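PDB 2OCD: L-asparaginase I from Vibrio cholerae, which probably catalyses the hydrolysis of L-asparagine to L-aspartate and ammonium as a homotetrameric type I asparaginase. Local coordinates for residues M31-A36 against F49-Y54; M104-G109 against K204-T209; V147-N152 against S170-P175; F243-A248 against G283-C288; G265-N270 against L318-V323. One frame throughout, in Å; residues are numbered along the deposited sequence. Where two conformers were deposited one is given.

Interaction 1 of 5, residues M31-A36 against F49-Y54. With ACT (acetate ion), chain F.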
# COMPACT_ATOMS: atom_id res chain seq x y z
N MSE B 31 -27.67 -18.30 20.47
CA MSE B 31 -26.46 -17.77 21.05
C MSE B 31 -26.14 -16.34 20.61
O MSE B 31 -25.76 -15.52 21.44
CB MSE B 31 -25.24 -18.67 20.85
CG MSE B 31 -24.44 -18.78 22.19
SE MSE B 31 -22.51 -18.59 22.00
CE MSE B 31 -21.87 -18.55 23.85
N GLU B 32 -26.27 -16.04 19.31
CA GLU B 32 -26.10 -14.66 18.84
C GLU B 32 -26.94 -13.73 19.68
O GLU B 32 -26.49 -12.66 20.08
CB GLU B 32 -26.56 -14.46 17.39
CG GLU B 32 -25.41 -14.30 16.39
CD GLU B 32 -24.73 -12.97 16.39
OE1 GLU B 32 -25.35 -11.95 16.20
OE2 GLU B 32 -23.55 -12.94 16.53
N LYS B 33 -28.18 -14.12 19.93
CA LYS B 33 -29.07 -13.32 20.77
C LYS B 33 -28.51 -13.23 22.21
O LYS B 33 -28.36 -12.13 22.73
CB LYS B 33 -30.51 -13.90 20.69
CG LYS B 33 -31.60 -13.23 21.54
CD LYS B 33 -31.63 -11.75 21.36
CE LYS B 33 -33.00 -11.19 21.68
NZ LYS B 33 -33.03 -9.78 21.16
N GLN B 34 -28.16 -14.35 22.83
CA GLN B 34 -27.52 -14.31 24.17
C GLN B 34 -26.32 -13.35 24.23
O GLN B 34 -26.20 -12.53 25.13
CB GLN B 34 -27.07 -15.71 24.62
CG GLN B 34 -26.59 -15.86 26.14
CD GLN B 34 -26.35 -17.36 26.59
OE1 GLN B 34 -26.40 -18.25 25.75
NE2 GLN B 34 -26.12 -17.62 27.89
N LEU B 35 -25.44 -13.47 23.23
CA LEU B 35 -24.19 -12.69 23.21
C LEU B 35 -24.51 -11.21 23.14
O LEU B 35 -24.04 -10.45 23.99
CB LEU B 35 -23.23 -13.11 22.08
CG LEU B 35 -22.28 -14.29 22.35
CD1 LEU B 35 -23.11 -15.52 22.36
CD2 LEU B 35 -21.09 -14.47 21.36
N ALA B 36 -25.36 -10.77 22.22
CA ALA B 36 -25.63 -9.34 22.15
C ALA B 36 -26.09 -8.62 23.49
O ALA B 36 -26.49 -7.47 23.45
CB ALA B 36 -26.46 -8.95 20.86
N PHE B 49 -31.81 -2.00 18.91
CA PHE B 49 -31.80 -3.05 17.91
C PHE B 49 -32.65 -4.25 18.37
O PHE B 49 -32.65 -4.61 19.55
CB PHE B 49 -30.36 -3.47 17.59
CG PHE B 49 -29.66 -4.17 18.72
CD1 PHE B 49 -28.77 -3.48 19.53
CD2 PHE B 49 -29.86 -5.53 18.96
CE1 PHE B 49 -28.10 -4.12 20.59
CE2 PHE B 49 -29.22 -6.19 20.01
CZ PHE B 49 -28.34 -5.49 20.84
N THR B 50 -33.36 -4.84 17.41
CA THR B 50 -34.03 -6.12 17.55
C THR B 50 -33.38 -7.12 16.58
O THR B 50 -33.20 -6.84 15.38
CB THR B 50 -35.52 -5.99 17.18
OG1 THR B 50 -36.08 -4.90 17.92
CG2 THR B 50 -36.31 -7.27 17.45
N ILE B 51 -33.05 -8.29 17.11
CA ILE B 51 -32.49 -9.36 16.35
C ILE B 51 -33.53 -10.46 16.22
O ILE B 51 -34.17 -10.81 17.21
CB ILE B 51 -31.23 -9.89 17.01
CG1 ILE B 51 -30.60 -10.98 16.17
CG2 ILE B 51 -31.50 -10.41 18.42
CD1 ILE B 51 -29.18 -11.26 16.58
N HIS B 52 -33.69 -10.95 14.98
CA HIS B 52 -34.43 -12.15 14.67
C HIS B 52 -33.47 -13.19 14.13
O HIS B 52 -32.83 -12.98 13.14
CB HIS B 52 -35.47 -11.87 13.56
CG HIS B 52 -36.14 -13.11 13.02
ND1 HIS B 52 -36.82 -14.00 13.81
CD2 HIS B 52 -36.24 -13.58 11.75
CE1 HIS B 52 -37.31 -14.98 13.06
NE2 HIS B 52 -36.97 -14.75 11.81
N GLU B 53 -33.38 -14.33 14.78
CA GLU B 53 -32.59 -15.44 14.24
C GLU B 53 -33.46 -16.31 13.33
O GLU B 53 -34.59 -16.70 13.70
CB GLU B 53 -31.98 -16.28 15.36
CG GLU B 53 -31.42 -17.57 14.85
CD GLU B 53 -30.57 -18.31 15.86
OE1 GLU B 53 -30.28 -17.78 16.96
OE2 GLU B 53 -30.17 -19.45 15.53
N TYR B 54 -32.94 -16.64 12.16
CA TYR B 54 -33.71 -17.36 11.15
C TYR B 54 -33.83 -18.79 11.63
O TYR B 54 -32.93 -19.29 12.34
CB TYR B 54 -33.06 -17.28 9.75
CG TYR B 54 -33.41 -16.05 8.97
CD1 TYR B 54 -33.62 -14.85 9.59
CD2 TYR B 54 -33.51 -16.10 7.61
CE1 TYR B 54 -33.94 -13.73 8.88
CE2 TYR B 54 -33.84 -14.98 6.87
CZ TYR B 54 -34.05 -13.79 7.50
OH TYR B 54 -34.40 -12.65 6.79
C ACT F . -37.84 -15.70 8.85
O ACT F . -37.52 -16.66 9.63
OXT ACT F . -37.33 -15.77 7.71
CH3 ACT F . -38.75 -14.57 9.24

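Interaction 2 of 5, residues M104-G109 against K204-T209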
# COMPACT_ATOMS: atom_id res chain seq x y z
N MSE B 104 -33.61 -6.63 -6.28
CA MSE B 104 -34.91 -6.95 -5.75
C MSE B 104 -35.61 -5.80 -5.09
O MSE B 104 -36.84 -5.74 -5.13
CB MSE B 104 -34.80 -8.09 -4.75
CG MSE B 104 -34.53 -9.41 -5.44
SE MSE B 104 -34.21 -10.90 -4.24
CE MSE B 104 -36.07 -11.16 -3.71
N PHE B 105 -34.85 -4.92 -4.44
CA PHE B 105 -35.44 -3.78 -3.76
C PHE B 105 -35.52 -2.64 -4.73
O PHE B 105 -34.56 -2.30 -5.40
CB PHE B 105 -34.63 -3.31 -2.55
CG PHE B 105 -34.54 -4.31 -1.43
CD1 PHE B 105 -35.61 -5.08 -1.06
CD2 PHE B 105 -33.38 -4.40 -0.69
CE1 PHE B 105 -35.51 -5.98 -0.03
CE2 PHE B 105 -33.29 -5.28 0.35
CZ PHE B 105 -34.35 -6.07 0.67
N GLU B 106 -36.67 -2.00 -4.73
CA GLU B 106 -36.97 -0.93 -5.64
C GLU B 106 -37.40 0.29 -4.80
O GLU B 106 -38.29 0.19 -3.96
CB GLU B 106 -38.03 -1.44 -6.60
CG GLU B 106 -38.96 -0.43 -7.15
CD GLU B 106 -39.44 -0.85 -8.54
OE1 GLU B 106 -38.58 -0.82 -9.47
OE2 GLU B 106 -40.64 -1.21 -8.70
N ASN B 107 -36.72 1.41 -5.01
CA ASN B 107 -36.95 2.64 -4.24
C ASN B 107 -36.69 2.45 -2.77
O ASN B 107 -37.45 2.90 -1.93
CB ASN B 107 -38.35 3.21 -4.47
CG ASN B 107 -38.67 3.41 -5.95
OD1 ASN B 107 -37.79 3.73 -6.77
ND2 ASN B 107 -39.92 3.19 -6.31
N LEU B 108 -35.60 1.77 -2.45
CA LEU B 108 -35.14 1.61 -1.06
C LEU B 108 -34.83 2.99 -0.48
O LEU B 108 -34.03 3.76 -1.06
CB LEU B 108 -33.88 0.76 -1.05
CG LEU B 108 -33.37 0.25 0.27
CD1 LEU B 108 -34.39 -0.76 0.79
CD2 LEU B 108 -31.93 -0.30 0.07
N GLY B 109 -35.52 3.33 0.61
CA GLY B 109 -35.31 4.58 1.37
C GLY B 109 -34.75 4.35 2.77
O GLY B 109 -34.95 5.18 3.66
N LYS B 204 -40.75 -1.08 -2.72
CA LYS B 204 -41.35 -2.35 -3.04
C LYS B 204 -40.29 -3.45 -3.22
O LYS B 204 -39.18 -3.17 -3.65
CB LYS B 204 -42.12 -2.18 -4.32
CG LYS B 204 -42.99 -3.34 -4.66
CD LYS B 204 -42.71 -3.86 -6.08
CE LYS B 204 -43.11 -2.85 -7.18
NZ LYS B 204 -42.90 -3.43 -8.56
N VAL B 205 -40.64 -4.69 -2.90
CA VAL B 205 -39.83 -5.86 -3.21
C VAL B 205 -40.33 -6.65 -4.42
O VAL B 205 -41.46 -7.13 -4.44
CB VAL B 205 -39.77 -6.84 -2.04
CG1 VAL B 205 -39.00 -8.12 -2.47
CG2 VAL B 205 -39.16 -6.15 -0.81
N ASN B 206 -39.45 -6.82 -5.41
CA ASN B 206 -39.75 -7.52 -6.67
C ASN B 206 -39.27 -8.98 -6.58
O ASN B 206 -38.17 -9.23 -6.14
CB ASN B 206 -39.06 -6.82 -7.86
CG ASN B 206 -39.71 -5.43 -8.25
OD1 ASN B 206 -40.95 -5.21 -8.22
ND2 ASN B 206 -38.84 -4.50 -8.66
N PRO B 207 -40.05 -9.95 -7.08
CA PRO B 207 -39.72 -11.36 -6.91
C PRO B 207 -38.52 -11.84 -7.70
O PRO B 207 -38.14 -11.22 -8.71
CB PRO B 207 -40.94 -12.08 -7.45
CG PRO B 207 -41.43 -11.19 -8.50
CD PRO B 207 -41.22 -9.77 -7.94
N ILE B 208 -37.96 -12.95 -7.24
CA ILE B 208 -36.81 -13.59 -7.86
C ILE B 208 -36.94 -15.10 -7.69
O ILE B 208 -37.36 -15.58 -6.62
CB ILE B 208 -35.55 -13.09 -7.21
CG1 ILE B 208 -34.31 -13.29 -8.08
CG2 ILE B 208 -35.44 -13.69 -5.82
CD1 ILE B 208 -33.24 -12.05 -7.94
N THR B 209 -36.63 -15.82 -8.78
CA THR B 209 -36.66 -17.27 -8.87
C THR B 209 -35.44 -17.75 -9.69
O THR B 209 -34.95 -16.98 -10.54
CB THR B 209 -37.87 -17.77 -9.67
OG1 THR B 209 -37.73 -17.29 -11.00
CG2 THR B 209 -39.21 -17.30 -9.10

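Interaction 3 of 5, residues V147-N152 against S170-P175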
# COMPACT_ATOMS: atom_id res chain seq x y z
N VAL B 147 -28.33 -1.21 -0.74
CA VAL B 147 -27.79 -2.47 -0.22
C VAL B 147 -26.25 -2.40 -0.19
O VAL B 147 -25.61 -2.31 -1.22
CB VAL B 147 -28.30 -3.68 -1.00
CG1 VAL B 147 -27.76 -4.94 -0.40
CG2 VAL B 147 -29.81 -3.74 -0.90
N THR B 148 -25.68 -2.40 1.00
CA THR B 148 -24.23 -2.27 1.15
C THR B 148 -23.64 -3.47 1.90
O THR B 148 -24.38 -4.33 2.41
CB THR B 148 -23.89 -0.94 1.87
OG1 THR B 148 -24.53 -0.91 3.16
CG2 THR B 148 -24.36 0.29 1.00
N LEU B 149 -22.31 -3.53 1.95
CA LEU B 149 -21.60 -4.72 2.48
C LEU B 149 -20.45 -4.23 3.32
O LEU B 149 -19.59 -3.48 2.84
CB LEU B 149 -21.11 -5.64 1.34
CG LEU B 149 -20.49 -7.02 1.65
CD1 LEU B 149 -20.63 -8.06 0.49
CD2 LEU B 149 -19.03 -6.97 1.99
N PHE B 150 -20.46 -4.61 4.59
CA PHE B 150 -19.45 -4.11 5.47
C PHE B 150 -18.46 -5.22 5.86
O PHE B 150 -18.88 -6.28 6.38
CB PHE B 150 -20.12 -3.46 6.66
CG PHE B 150 -19.18 -2.76 7.57
CD1 PHE B 150 -18.53 -1.61 7.16
CD2 PHE B 150 -18.95 -3.22 8.82
CE1 PHE B 150 -17.63 -0.94 8.00
CE2 PHE B 150 -18.05 -2.55 9.65
CZ PHE B 150 -17.40 -1.43 9.23
N PHE B 151 -17.17 -4.99 5.56
CA PHE B 151 -16.10 -5.91 5.93
C PHE B 151 -14.75 -5.21 5.82
O PHE B 151 -14.62 -4.23 5.06
CB PHE B 151 -16.12 -7.16 5.03
CG PHE B 151 -15.93 -8.48 5.77
CD1 PHE B 151 -16.99 -9.09 6.41
CD2 PHE B 151 -14.69 -9.12 5.76
CE1 PHE B 151 -16.83 -10.33 7.05
CE2 PHE B 151 -14.49 -10.36 6.38
CZ PHE B 151 -15.56 -10.97 7.02
N ASN B 152 -13.76 -5.71 6.56
CA ASN B 152 -12.42 -5.10 6.57
C ASN B 152 -12.53 -3.58 6.77
O ASN B 152 -11.95 -2.84 6.03
CB ASN B 152 -11.66 -5.39 5.24
CG ASN B 152 -11.79 -6.88 4.76
OD1 ASN B 152 -12.61 -7.20 3.87
ND2 ASN B 152 -10.99 -7.77 5.34
N SER B 170 -9.55 -13.50 5.18
CA SER B 170 -10.67 -13.33 4.25
C SER B 170 -11.14 -11.87 4.13
O SER B 170 -11.07 -11.10 5.08
CB SER B 170 -11.82 -14.26 4.65
OG SER B 170 -13.06 -13.62 4.51
N ALA B 171 -11.63 -11.49 2.95
CA ALA B 171 -11.82 -10.09 2.65
C ALA B 171 -12.70 -9.83 1.43
O ALA B 171 -12.86 -10.68 0.56
CB ALA B 171 -10.47 -9.46 2.43
N PHE B 172 -13.25 -8.64 1.35
CA PHE B 172 -14.06 -8.23 0.20
C PHE B 172 -13.56 -6.91 -0.38
O PHE B 172 -13.26 -6.00 0.37
CB PHE B 172 -15.51 -8.04 0.60
CG PHE B 172 -16.19 -9.29 1.04
CD1 PHE B 172 -17.01 -9.99 0.17
CD2 PHE B 172 -16.05 -9.75 2.34
CE1 PHE B 172 -17.65 -11.15 0.57
CE2 PHE B 172 -16.67 -10.90 2.75
CZ PHE B 172 -17.47 -11.61 1.85
N SER B 173 -13.53 -6.81 -1.71
CA SER B 173 -13.27 -5.54 -2.44
C SER B 173 -14.35 -5.22 -3.47
O SER B 173 -15.10 -6.12 -3.92
CB SER B 173 -11.99 -5.66 -3.22
OG SER B 173 -12.11 -6.86 -3.94
N SER B 174 -14.43 -3.94 -3.83
CA SER B 174 -15.17 -3.52 -4.98
C SER B 174 -14.16 -3.00 -5.93
O SER B 174 -13.80 -1.86 -5.89
CB SER B 174 -16.25 -2.48 -4.64
OG SER B 174 -15.96 -1.64 -3.56
N PRO B 175 -13.67 -3.84 -6.82
CA PRO B 175 -12.49 -3.43 -7.59
C PRO B 175 -12.71 -2.22 -8.48
O PRO B 175 -11.78 -1.45 -8.72
CB PRO B 175 -12.19 -4.65 -8.48
CG PRO B 175 -12.99 -5.77 -7.88
CD PRO B 175 -14.17 -5.16 -7.23

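Interaction 4 of 5, residues F243-A248 against G283-C288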
# COMPACT_ATOMS: atom_id res chain seq x y z
N PHE B 243 -11.34 -12.10 -22.39
CA PHE B 243 -10.03 -11.46 -22.09
C PHE B 243 -9.94 -9.94 -22.18
O PHE B 243 -10.60 -9.27 -23.00
CB PHE B 243 -8.92 -11.99 -22.99
CG PHE B 243 -9.03 -13.46 -23.27
CD1 PHE B 243 -8.84 -14.38 -22.28
CD2 PHE B 243 -9.30 -13.91 -24.54
CE1 PHE B 243 -8.92 -15.74 -22.55
CE2 PHE B 243 -9.35 -15.25 -24.80
CZ PHE B 243 -9.15 -16.16 -23.80
N GLY B 244 -9.03 -9.42 -21.38
CA GLY B 244 -8.80 -7.98 -21.28
C GLY B 244 -10.11 -7.23 -21.43
O GLY B 244 -11.03 -7.43 -20.65
N VAL B 245 -10.22 -6.41 -22.46
CA VAL B 245 -11.30 -5.42 -22.54
C VAL B 245 -12.56 -5.96 -23.22
O VAL B 245 -13.51 -5.23 -23.51
CB VAL B 245 -10.78 -4.12 -23.20
CG1 VAL B 245 -11.88 -3.33 -23.69
CG2 VAL B 245 -9.95 -3.28 -22.16
N GLY B 246 -12.56 -7.26 -23.44
CA GLY B 246 -13.77 -7.94 -23.81
C GLY B 246 -13.62 -8.71 -25.10
O GLY B 246 -14.52 -8.69 -25.93
N ASN B 247 -12.47 -9.36 -25.26
CA ASN B 247 -12.09 -9.95 -26.53
C ASN B 247 -12.30 -11.45 -26.53
O ASN B 247 -11.82 -12.14 -25.62
CB ASN B 247 -10.62 -9.68 -26.79
CG ASN B 247 -10.36 -8.27 -27.21
OD1 ASN B 247 -10.99 -7.79 -28.15
ND2 ASN B 247 -9.45 -7.59 -26.52
N ALA B 248 -12.97 -11.94 -27.58
CA ALA B 248 -13.12 -13.38 -27.80
C ALA B 248 -12.24 -13.91 -28.95
O ALA B 248 -11.81 -13.16 -29.80
CB ALA B 248 -14.57 -13.72 -28.07
N GLY B 283 -16.50 -1.03 -30.70
CA GLY B 283 -16.03 -1.15 -32.07
C GLY B 283 -14.54 -0.94 -32.22
O GLY B 283 -13.87 -1.81 -32.69
N TYR B 284 -14.00 0.20 -31.82
CA TYR B 284 -12.53 0.35 -31.89
C TYR B 284 -11.80 -0.66 -30.96
O TYR B 284 -10.97 -1.40 -31.44
CB TYR B 284 -12.02 1.78 -31.60
CG TYR B 284 -12.39 2.84 -32.64
CD1 TYR B 284 -12.34 2.57 -34.00
CD2 TYR B 284 -12.79 4.11 -32.24
CE1 TYR B 284 -12.70 3.55 -34.95
CE2 TYR B 284 -13.14 5.10 -33.17
CZ TYR B 284 -13.08 4.81 -34.51
OH TYR B 284 -13.42 5.77 -35.41
N ALA B 285 -12.12 -0.70 -29.66
CA ALA B 285 -11.33 -1.53 -28.77
C ALA B 285 -11.32 -3.02 -29.21
O ALA B 285 -10.23 -3.60 -29.38
CB ALA B 285 -11.75 -1.39 -27.33
N THR B 286 -12.49 -3.64 -29.38
CA THR B 286 -12.54 -5.08 -29.64
C THR B 286 -13.05 -5.50 -31.03
O THR B 286 -13.08 -6.71 -31.32
CB THR B 286 -13.47 -5.77 -28.65
OG1 THR B 286 -14.83 -5.41 -28.94
CG2 THR B 286 -13.06 -5.44 -27.18
N GLY B 287 -13.43 -4.53 -31.88
CA GLY B 287 -14.27 -4.80 -33.06
C GLY B 287 -15.73 -5.09 -32.69
O GLY B 287 -16.16 -4.87 -31.55
N CYS B 288 -16.49 -5.62 -33.65
CA CYS B 288 -17.92 -5.84 -33.50
C CYS B 288 -18.35 -7.27 -33.74
O CYS B 288 -19.55 -7.52 -33.87
CB CYS B 288 -18.67 -4.98 -34.52
SG CYS B 288 -18.05 -3.34 -34.67

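Interaction 5 of 5, residues G265-N270 against L318-V323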
# COMPACT_ATOMS: atom_id res chain seq x y z
N GLY B 265 -33.60 -16.37 -28.37
CA GLY B 265 -33.94 -15.69 -27.12
C GLY B 265 -33.06 -15.92 -25.91
O GLY B 265 -33.54 -15.71 -24.78
N VAL B 266 -31.79 -16.31 -26.09
CA VAL B 266 -30.89 -16.49 -24.95
C VAL B 266 -30.09 -15.21 -24.77
O VAL B 266 -29.42 -14.77 -25.68
CB VAL B 266 -29.87 -17.65 -25.20
CG1 VAL B 266 -28.82 -17.73 -24.05
CG2 VAL B 266 -30.56 -18.99 -25.43
N ILE B 267 -30.13 -14.61 -23.59
CA ILE B 267 -29.32 -13.39 -23.37
C ILE B 267 -27.83 -13.74 -23.16
O ILE B 267 -27.49 -14.72 -22.49
CB ILE B 267 -29.87 -12.53 -22.21
CG1 ILE B 267 -31.01 -11.65 -22.73
CG2 ILE B 267 -28.81 -11.67 -21.68
CD1 ILE B 267 -32.09 -11.48 -21.75
N VAL B 268 -26.96 -12.95 -23.77
CA VAL B 268 -25.58 -13.27 -23.82
C VAL B 268 -24.79 -12.01 -23.46
O VAL B 268 -24.75 -11.02 -24.21
CB VAL B 268 -25.20 -13.87 -25.19
CG1 VAL B 268 -23.67 -14.22 -25.23
CG2 VAL B 268 -26.05 -15.13 -25.51
N VAL B 269 -24.20 -12.02 -22.27
CA VAL B 269 -23.61 -10.84 -21.69
C VAL B 269 -22.13 -11.10 -21.60
O VAL B 269 -21.70 -12.19 -21.25
CB VAL B 269 -24.21 -10.53 -20.29
CG1 VAL B 269 -24.00 -11.68 -19.34
CG2 VAL B 269 -23.64 -9.20 -19.69
N ASN B 270 -21.37 -10.08 -21.98
CA ASN B 270 -19.95 -10.22 -22.04
C ASN B 270 -19.31 -9.49 -20.84
O ASN B 270 -19.38 -8.28 -20.80
CB ASN B 270 -19.48 -9.65 -23.40
CG ASN B 270 -17.95 -9.58 -23.53
OD1 ASN B 270 -17.18 -10.19 -22.72
ND2 ASN B 270 -17.50 -8.84 -24.55
N LEU B 318 -40.92 -10.01 -18.39
CA LEU B 318 -40.45 -9.12 -19.41
C LEU B 318 -40.15 -9.89 -20.70
O LEU B 318 -39.90 -11.09 -20.68
CB LEU B 318 -39.17 -8.45 -18.92
CG LEU B 318 -39.30 -7.63 -17.65
CD1 LEU B 318 -37.96 -7.09 -17.16
CD2 LEU B 318 -40.31 -6.52 -17.91
N SER B 319 -40.19 -9.17 -21.83
CA SER B 319 -39.87 -9.72 -23.13
C SER B 319 -38.35 -9.88 -23.24
O SER B 319 -37.59 -9.32 -22.43
CB SER B 319 -40.39 -8.77 -24.20
OG SER B 319 -39.60 -7.61 -24.29
N TYR B 320 -37.88 -10.65 -24.22
CA TYR B 320 -36.44 -10.82 -24.43
C TYR B 320 -35.71 -9.44 -24.57
O TYR B 320 -34.72 -9.16 -23.87
CB TYR B 320 -36.18 -11.72 -25.65
CG TYR B 320 -34.76 -11.69 -26.15
CD1 TYR B 320 -33.84 -12.62 -25.72
CD2 TYR B 320 -34.34 -10.76 -27.05
CE1 TYR B 320 -32.52 -12.63 -26.18
CE2 TYR B 320 -33.04 -10.73 -27.52
CZ TYR B 320 -32.11 -11.68 -27.08
OH TYR B 320 -30.77 -11.65 -27.53
N GLU B 321 -36.23 -8.60 -25.47
CA GLU B 321 -35.62 -7.30 -25.81
C GLU B 321 -35.58 -6.34 -24.62
O GLU B 321 -34.64 -5.62 -24.38
CB GLU B 321 -36.41 -6.62 -26.95
CG GLU B 321 -36.36 -7.36 -28.28
CD GLU B 321 -34.93 -7.48 -28.90
OE1 GLU B 321 -34.02 -6.67 -28.57
OE2 GLU B 321 -34.71 -8.41 -29.74
N GLU B 322 -36.66 -6.35 -23.88
CA GLU B 322 -36.73 -5.58 -22.68
C GLU B 322 -35.63 -5.99 -21.64
O GLU B 322 -34.98 -5.14 -21.02
CB GLU B 322 -38.15 -5.71 -22.16
CG GLU B 322 -38.55 -4.74 -21.09
CD GLU B 322 -40.09 -4.74 -20.84
OE1 GLU B 322 -40.87 -5.62 -21.40
OE2 GLU B 322 -40.50 -3.83 -20.06
N VAL B 323 -35.41 -7.28 -21.47
CA VAL B 323 -34.38 -7.76 -20.55
C VAL B 323 -33.08 -7.23 -21.11
O VAL B 323 -32.25 -6.60 -20.36
CB VAL B 323 -34.36 -9.30 -20.48
CG1 VAL B 323 -33.06 -9.81 -19.80
CG2 VAL B 323 -35.66 -9.87 -19.82
O HOH W 1 -28.11 -11.88 -26.21

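Interaction 1 of 5, residues M31-A36 against F49-Y54
Ile51 lies against Lys33 and Glu32 where the short helix 31-35 packs on strand 48-58, an outermost strand of the eight-stranded mixed sheet. The two elements run nearly antiparallel, with axes 9.0 Å apart. In Ile51, CG1 is anti to the backbone N (chi1 -178°) and the chain stays extended at chi2 (164°), which carries CD1 to 3.9 Å from Glu32 OE1; these two side chains cross at about a right angle. Its CG2 branch instead meets the aliphatic stem of Lys33, which slides past in the opposite direction; Lys33 was deposited in two conformers, so the detail of that overlap is doubtful. Just past the helix, Ala36 CB packs 3.9 Å from Phe49 CZ, while Ala36 O sits at the edge of the same ring and accepts a hydrogen bond from His42. Glu53 turns its carboxylate to the backbone N of Phe30. Facing away from the helix, His52 NE2 donates a nearly straight hydrogen bond (172°) to the acetate O, 3.0 Å away.

Interaction 2 of 5, residues M104-G109 against K204-T209
Glu106 and Lys204 form the hydrogen-bonded pair of a two-stranded antiparallel ribbon: Glu106 N donates to Lys204 O at 3.0 Å, and Lys204 N returns the bond to Glu106 O. Two residues further along, beyond the Phe105-Val205 pair, Asn206 N gives Met104 O an almost perfectly straight bond (2.8 Å, 178°). The Glu106 and Lys204 side chains lie side by side, pointing the same way, and join in a salt bridge whose hydrogen bond, NZ to OE2 at 3.2 Å, is weak. Lys204 NZ is held more closely by Asn206 OD1 of its own segment, at 2.7 Å, while it reaches across to Glu106. Phe105 and Val205, the non-hydrogen-bonded pair, put their side chains on the other face, where Val205 CG2 touches the ring edge at Phe105 CD1, 3.7 Å away. Selenomethionine Met104 bends at chi3 (76°), which brings CE 3.4 Å from Ile208 CG2. Helix 65-78 packs on Met104 and Val205, and helix 303-315 on Asn206 and Ile208 just past the strand.

Interaction 3 of 5, residues V147-N152 against S170-P175
Asn152, with a left-handed backbone after strand 147-151 of the eight-stranded mixed sheet, reaches over to strand 171-173, which pairs antiparallel with strand 162-166; the contact joins that two-stranded hairpin to the sheet. With CG anti to its carbonyl carbon (chi1 -44°), the amide grips two backbone groups: OD1 accepts from Phe172 N at 3.0 Å, the donor tilted from the carbonyl plane, and ND2 gives Ser170 O a weak bond at 3.3 Å. Ala171 CB lies against the amide between these two bonds. In Phe172, chi1 -65° puts CG anti to the carbonyl carbon; the ring beyond it, turned by chi2, presents its edge to the face of Phe151, CE2 over the ring centre, a T-shaped pair with centroids 5.1 Å apart and planes at 72°. Leu149 CD2 lies over a face of Phe172, offset toward the rim, in a CH-pi contact 4.2 Å from the centroid. Phe151 also touches Thr91, predicted to bind substrate. The amide thus satisfies two backbone groups beside an apolar cluster.

Interaction 4 of 5, residues F243-A248 against G283-C288
Thr286 sets its CG2 methyl against Val245 and Asn247 and has the largest share of this surface contact between two loops of the C-terminal domain. Apolar packing is slight: Val245 CG1 meets Ala285 CB at 4.1 Å. A second kind of contact sets oxygen against carbon. Thr286 CG2 lies 3.7 Å from Val245 O and also comes near Gly246 O, while Asn247 crosses Thr286 at a slant, its OD1 3.2 Å from Thr286 CB, a van der Waals approach. The hydrogen bonds of the two segments run within each loop. Thr286 OG1, lodged between its backbone N and carbonyl carbon (chi1 71°), donates to Gly287 O at 3.0 Å, which leaves CG2 toward the other loop. Across from it, Phe243 O accepts from both Gly246 N (2.8 Å) and Asn247 N (2.9 Å), the doubled pairing of a G1 beta bulge; Gly246, with phi 125°, has backbone angles that call for glycine. The second subunit packs here too: Asn247 ND2 makes a weak hydrogen bond to its Asp92, a predicted substrate-binding residue. The loops thus meet through methyl groups and oxygens, and the Asn247 amide turns its nitrogen to the neighbouring subunit.

Interaction 5 of 5, residues G265-N270 against L318-V323
Tyr320 sets its CG anti to the backbone N (chi1 166°), directing the ring from the first turn of helix 320-327 toward Gly265, while Ile267 places CG1 anti to its carbonyl carbon (chi1 -83°), on the side where Tyr320 and Val323 lie. The two side chains slide past each other in opposite directions, Ile267 CG1 coming 3.9 Å from Tyr320 CE1. Gly265 O lies at the ring edge, 3.2 Å from Tyr320 CD1. Ile267 also packs against Val323, although the modelled distance between their end carbons is too short to be trusted. The phenol end makes its link through solvent: one water is 3.0 Å from Tyr320 OH, donates to Val266 O at 3.2 Å and accepts a weak bond from Val268 N, so that it ties the tyrosine to the start of strand 267-272. The contact joins two helix ends. Ser319 is the N-cap of helix 320-327, its OG accepting from Glu322 N at 3.2 Å. Gly265, at positive phi (91°), is the C-prime residue of a Schellman motif that closes helix 252-263. Leu310 of helix 303-315 also packs on Ile267. Glycine-terminated helix 252-263 leads straight into strand 267-272, which runs parallel to strand 237-242: this is the beta-alpha-beta arrangement of the alpha/beta C-terminal domain, with helix 320-327 packed where strand 267-272 begins.

How the interactions relate
Interactions 1 and 3 reach the same eight-stranded sheet, their centres about 23 Å apart. Both approach the predicted nucleophile: the side chains of Glu32 and Phe151 each lie about 9 Å from that of Thr14. Interaction 2 adjoins interaction 3 through Phe105 CD2, 3.6 Å from Val147 CG2, and its second segment belongs to the chain leading to the C-terminal domain. There interactions 4 and 5 interleave along the sequence and meet where Gly246 O probably accepts a hydrogen bond from Asn270 ND2, at 3.3 Å. Interactions 1 and 4 lie farthest apart, about 50 Å between centres, yet interaction 4 meets Asp92, a predicted substrate-binding residue, of the second subunit in the tetramer.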